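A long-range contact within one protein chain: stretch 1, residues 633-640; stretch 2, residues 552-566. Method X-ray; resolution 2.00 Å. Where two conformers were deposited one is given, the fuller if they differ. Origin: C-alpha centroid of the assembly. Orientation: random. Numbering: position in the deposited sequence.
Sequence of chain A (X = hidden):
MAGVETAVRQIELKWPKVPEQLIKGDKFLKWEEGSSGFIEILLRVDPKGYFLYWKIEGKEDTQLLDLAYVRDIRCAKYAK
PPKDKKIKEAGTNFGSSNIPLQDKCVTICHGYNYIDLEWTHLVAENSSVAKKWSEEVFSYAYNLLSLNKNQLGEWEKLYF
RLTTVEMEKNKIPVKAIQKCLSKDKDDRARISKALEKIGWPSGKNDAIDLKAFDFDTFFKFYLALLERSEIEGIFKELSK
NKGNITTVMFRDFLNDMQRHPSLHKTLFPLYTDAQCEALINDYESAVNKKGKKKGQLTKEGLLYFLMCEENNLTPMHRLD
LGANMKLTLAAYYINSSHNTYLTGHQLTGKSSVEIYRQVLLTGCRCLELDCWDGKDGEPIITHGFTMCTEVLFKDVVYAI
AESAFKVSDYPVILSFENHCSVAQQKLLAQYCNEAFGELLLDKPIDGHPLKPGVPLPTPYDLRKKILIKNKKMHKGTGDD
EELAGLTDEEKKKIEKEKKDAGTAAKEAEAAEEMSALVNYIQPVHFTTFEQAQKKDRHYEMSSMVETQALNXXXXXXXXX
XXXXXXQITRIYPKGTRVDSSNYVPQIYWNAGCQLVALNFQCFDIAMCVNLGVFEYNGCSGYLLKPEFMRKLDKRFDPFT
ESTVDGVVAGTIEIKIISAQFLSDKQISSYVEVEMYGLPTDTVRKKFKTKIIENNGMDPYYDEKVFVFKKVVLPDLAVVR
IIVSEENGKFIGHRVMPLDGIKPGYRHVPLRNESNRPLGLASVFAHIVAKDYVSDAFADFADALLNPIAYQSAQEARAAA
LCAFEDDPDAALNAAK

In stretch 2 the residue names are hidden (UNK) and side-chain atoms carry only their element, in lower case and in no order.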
# COMPACT_ATOMS: atom_id res chain seq x y z
N ASP A 633 8.52 31.08 6.06
CA ASP A 633 8.01 32.44 5.87
C ASP A 633 6.62 32.50 5.22
O ASP A 633 6.06 33.59 5.05
CB ASP A 633 9.02 33.30 5.08
CG ASP A 633 9.45 32.67 3.76
OD1 ASP A 633 9.61 31.43 3.71
OD2 ASP A 633 9.67 33.41 2.78
N LYS A 634 6.05 31.34 4.87
CA LYS A 634 4.75 31.29 4.19
C LYS A 634 3.62 30.95 5.17
O LYS A 634 3.77 30.06 6.01
CB LYS A 634 4.78 30.27 3.05
CG LYS A 634 3.77 30.56 1.94
CD LYS A 634 3.69 29.42 0.93
CE LYS A 634 3.18 29.90 -0.43
NZ LYS A 634 1.90 30.65 -0.35
N ARG A 635 2.51 31.67 5.06
CA ARG A 635 1.29 31.36 5.80
C ARG A 635 0.34 30.63 4.86
O ARG A 635 0.16 31.05 3.71
CB ARG A 635 0.62 32.63 6.33
CG ARG A 635 1.41 33.34 7.41
CD ARG A 635 1.31 32.62 8.75
NE ARG A 635 0.11 32.99 9.50
CZ ARG A 635 -0.20 32.54 10.71
NH1 ARG A 635 0.59 31.67 11.33
NH2 ARG A 635 -1.31 32.94 11.31
N PHE A 636 -0.25 29.54 5.34
CA PHE A 636 -1.15 28.71 4.52
C PHE A 636 -2.39 28.29 5.31
O PHE A 636 -2.28 27.67 6.37
CB PHE A 636 -0.42 27.47 4.02
CG PHE A 636 -1.31 26.48 3.33
CD1 PHE A 636 -2.01 26.84 2.18
CD2 PHE A 636 -1.47 25.19 3.83
CE1 PHE A 636 -2.84 25.93 1.54
CE2 PHE A 636 -2.30 24.28 3.19
CZ PHE A 636 -2.99 24.65 2.04
N ASP A 637 -3.57 28.66 4.79
CA ASP A 637 -4.84 28.25 5.36
C ASP A 637 -5.37 27.07 4.54
O ASP A 637 -5.78 27.25 3.39
CB ASP A 637 -5.83 29.43 5.34
CG ASP A 637 -7.18 29.09 5.93
OD1 ASP A 637 -7.40 27.94 6.37
OD2 ASP A 637 -8.05 30.00 5.97
N PRO A 638 -5.35 25.85 5.12
CA PRO A 638 -5.85 24.68 4.40
C PRO A 638 -7.35 24.70 4.09
O PRO A 638 -7.81 23.86 3.33
CB PRO A 638 -5.51 23.51 5.33
CG PRO A 638 -5.33 24.11 6.65
CD PRO A 638 -4.75 25.46 6.41
N PHE A 639 -8.09 25.65 4.66
CA PHE A 639 -9.50 25.84 4.32
C PHE A 639 -9.72 26.83 3.17
O PHE A 639 -10.86 27.17 2.86
CB PHE A 639 -10.29 26.27 5.55
CG PHE A 639 -10.35 25.23 6.61
CD1 PHE A 639 -11.24 24.16 6.50
CD2 PHE A 639 -9.51 25.29 7.71
CE1 PHE A 639 -11.30 23.20 7.48
CE2 PHE A 639 -9.56 24.32 8.69
CZ PHE A 639 -10.46 23.27 8.57
N THR A 640 -8.63 27.28 2.55
CA THR A 640 -8.74 28.21 1.41
C THR A 640 -9.52 27.57 0.26
O THR A 640 -9.42 26.37 0.02
CB THR A 640 -7.34 28.64 0.89
OG1 THR A 640 -7.50 29.56 -0.18
CG2 THR A 640 -6.54 27.44 0.40
N UNK A 552 -8.16 22.83 17.23
CA UNK A 552 -7.01 23.67 16.84
C UNK A 552 -7.10 24.04 15.36
O UNK A 552 -6.86 25.19 14.98
n UNK A 552 -6.21 23.71 22.10
c UNK A 552 -5.73 22.82 21.01
c UNK A 552 -5.49 22.43 18.55
c UNK A 552 -5.93 23.42 19.63
c UNK A 552 -5.68 22.95 17.12
N UNK A 553 -7.44 23.06 14.52
CA UNK A 553 -7.56 23.25 13.08
C UNK A 553 -8.63 24.30 12.75
O UNK A 553 -8.42 25.15 11.87
c UNK A 553 -7.91 21.91 12.42
c UNK A 553 -7.91 21.81 10.90
c UNK A 553 -6.56 22.23 10.32
c UNK A 553 -8.26 20.38 10.47
N UNK A 554 -9.75 24.23 13.44
CA UNK A 554 -10.85 25.18 13.23
C UNK A 554 -10.61 26.56 13.86
O UNK A 554 -11.14 27.56 13.37
c UNK A 554 -14.04 22.93 13.20
n UNK A 554 -15.58 21.95 14.89
c UNK A 554 -12.17 24.57 13.73
c UNK A 554 -12.62 23.37 12.89
c UNK A 554 -14.18 22.35 14.59
N UNK A 555 -9.81 26.63 14.92
CA UNK A 555 -9.52 27.91 15.59
C UNK A 555 -8.35 28.67 14.96
O UNK A 555 -8.42 29.89 14.80
c UNK A 555 -9.24 27.70 17.08
c UNK A 555 -10.48 27.39 17.88
o UNK A 555 -11.60 27.65 17.39
o UNK A 555 -10.34 26.87 19.01
N UNK A 556 -7.28 27.95 14.64
CA UNK A 556 -6.03 28.56 14.22
C UNK A 556 -5.32 27.71 13.16
O UNK A 556 -4.22 27.20 13.40
c UNK A 556 -5.63 29.89 16.33
c UNK A 556 -5.13 28.77 15.43
n UNK A 556 -6.16 29.52 17.49
o UNK A 556 -5.56 31.06 15.97
N UNK A 557 -5.94 27.58 11.98
CA UNK A 557 -5.43 26.67 10.95
C UNK A 557 -4.03 27.02 10.46
O UNK A 557 -3.19 26.13 10.30
c UNK A 557 -7.17 28.07 10.05
c UNK A 557 -7.15 28.30 11.53
c UNK A 557 -6.46 26.80 9.82
N UNK A 558 -3.77 28.31 10.23
CA UNK A 558 -2.46 28.77 9.76
C UNK A 558 -1.36 28.50 10.78
O UNK A 558 -0.27 28.05 10.41
o UNK A 558 -5.46 31.94 8.15
c UNK A 558 -2.49 30.27 9.43
c UNK A 558 -3.47 30.66 8.34
c UNK A 558 -4.78 31.19 8.89
o UNK A 558 -5.13 30.87 10.05
N UNK A 559 -1.65 28.75 12.05
CA UNK A 559 -0.70 28.48 13.13
C UNK A 559 -0.40 26.98 13.27
O UNK A 559 0.73 26.61 13.61
c UNK A 559 -1.36 30.52 14.50
o UNK A 559 -0.79 31.23 13.65
o UNK A 559 -2.07 31.01 15.41
c UNK A 559 -1.21 29.01 14.47
N UNK A 560 -1.40 26.14 13.01
CA UNK A 560 -1.22 24.69 13.09
C UNK A 560 -0.21 24.25 12.03
O UNK A 560 0.73 23.50 12.32
c UNK A 560 -4.05 20.78 14.31
c UNK A 560 -1.54 21.90 13.97
c UNK A 560 -2.56 23.97 12.88
c UNK A 560 -2.93 20.10 14.74
c UNK A 560 -1.68 20.66 14.58
c UNK A 560 -2.67 22.62 13.55
c UNK A 560 -3.92 22.03 13.71
N UNK A 561 -0.39 24.73 10.80
CA UNK A 561 0.56 24.45 9.71
C UNK A 561 1.98 24.92 10.07
O UNK A 561 2.94 24.19 9.83
c UNK A 561 0.10 25.10 8.39
c UNK A 561 1.17 24.99 7.31
c UNK A 561 -1.22 24.47 7.91
N UNK A 562 2.09 26.11 10.66
CA UNK A 562 3.40 26.65 11.05
C UNK A 562 4.06 25.84 12.16
O UNK A 562 5.26 25.58 12.11
o UNK A 562 3.24 28.67 9.14
c UNK A 562 3.28 28.11 11.49
c UNK A 562 3.20 29.09 10.32
o UNK A 562 3.10 30.30 10.59
N UNK A 563 3.28 25.45 13.16
CA UNK A 563 3.76 24.56 14.24
C UNK A 563 4.40 23.29 13.67
O UNK A 563 5.48 22.87 14.12
c UNK A 563 2.99 20.74 16.69
c UNK A 563 2.61 24.22 15.19
o UNK A 563 3.76 19.99 18.80
c UNK A 563 3.42 23.37 17.43
c UNK A 563 2.91 23.10 16.16
c UNK A 563 3.70 22.34 18.33
c UNK A 563 2.71 21.77 15.81
c UNK A 563 3.48 21.02 17.95
N UNK A 564 3.75 22.69 12.68
CA UNK A 564 4.21 21.44 12.08
C UNK A 564 5.41 21.57 11.14
O UNK A 564 5.87 20.58 10.57
o UNK A 564 2.48 19.53 13.34
n UNK A 564 0.79 20.10 11.97
c UNK A 564 3.05 20.75 11.35
c UNK A 564 2.07 20.07 12.31
N UNK A 565 5.94 22.78 10.97
CA UNK A 565 7.16 22.97 10.20
C UNK A 565 8.40 22.61 11.02
O UNK A 565 9.42 22.21 10.46
c UNK A 565 6.17 24.69 8.65
n UNK A 565 4.78 27.80 6.99
c UNK A 565 6.20 26.11 8.13
c UNK A 565 5.05 26.36 7.15
c UNK A 565 7.25 24.40 9.66
N UNK A 566 8.29 22.74 12.34
CA UNK A 566 9.41 22.47 13.24
C UNK A 566 9.14 21.34 14.22
O UNK A 566 10.07 20.62 14.59
c UNK A 566 10.60 26.11 13.92
c UNK A 566 10.29 24.85 13.12
n UNK A 566 11.86 28.27 13.92
c UNK A 566 9.76 23.75 14.01
c UNK A 566 11.47 27.07 13.12
O HOH W 1 0.72 28.92 7.99

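Position 552 has four carbons in a row ending in a nitrogen, out of reach of stretch 1. It is Lys 552.

Position 553 has four carbons, forked at the second. The fork approaches the Phe 639 ring, and the backbone O lies at the ring's edge. This is Leu 553. Its CG is 3.7 Å from Phe 639 CE2, and its CD1 is 4.3 Å from Pro 638 CG.

Position 554 again has four carbons in a row and a terminal nitrogen. Its CB points away from stretch 1. It is Lys 554.

Position 555 has two carbons, the second carrying two oxygens, and is out of reach. It is Asp 555.

Position 556 has two carbons, the second carrying one oxygen and one nitrogen, and touches nothing on stretch 1. It is Asn 556. It sits at the N-cap position of the next helix, but its side chain makes no capping bond.

At position 557 three carbons close a ring onto the backbone nitrogen. Its ring carbons touch Pro 638 and Phe 639. This is Pro 557. Its CB is 4.0 Å from both Pro 638 CD and Phe 639 CD2.

Position 558 has three carbons, the third carrying two oxygens. Its CB lies over one face of the Arg 635 guanidinium, 3.5 Å from Arg 635 CZ. It is Glu 558. OE2 of Glu 558 is 3.9 Å from Asp 637 OD2, a proximity of like charges.

Position 559 has two carbons and two terminal oxygens. Its CB points away, but the carboxylate comes nearer and meets Arg 635. It is Asp 559. OD1 of Asp 559 accepts hydrogen bonds from Arg 635 NH1 at 2.7 Å and Arg 635 NH2 at 2.9 Å, within a salt bridge.

Position 560 has one carbon, then a ring of six carbons, without contact to stretch 1. It is Phe 560.

Position 561 has one carbon carrying two more. Its carbons lie near Phe 636 and Pro 638. It is Val 561. Its CG2 is 4.0 Å from Pro 638 CD and 4.2 Å from Phe 636 CD2.

Position 562 has two carbons, the second carrying two oxygens. Its CA-to-CB bond points toward stretch 1. One oxygen meets Arg 635. It is Asp 562. Its OD1 accepts a hydrogen bond from Arg 635 NH1 at 3.0 Å, a second salt bridge.

Position 563 has one carbon and a six-carbon ring bearing an oxygen, out of reach: Tyr 563.

Position 564 has two carbons, then one oxygen and one nitrogen, also out of reach: Asn 564.

Position 565 has four carbons ending in a nitrogen near the Lys 634 carbonyl. It is Lys 565. Its NZ lies 2.7 Å from Lys 634 O and forms a salt bridge with Asp 562 OD2 at 2.8 Å.

Position 566 matches it and is out of reach: Lys 566.

The contact combines charge pairing with apolar packing. Arg 635 NH1 joins two acidic side chains about one helical turn apart. Leu 553, Pro 557 and Val 561 pack against Phe 636, Pro 638 and Phe 639. Water 1 links Phe 636 N to Glu 558 O and Asp 562 OD2.

Stretch 2 (552-566) KLKDNPEDFVDYNKK
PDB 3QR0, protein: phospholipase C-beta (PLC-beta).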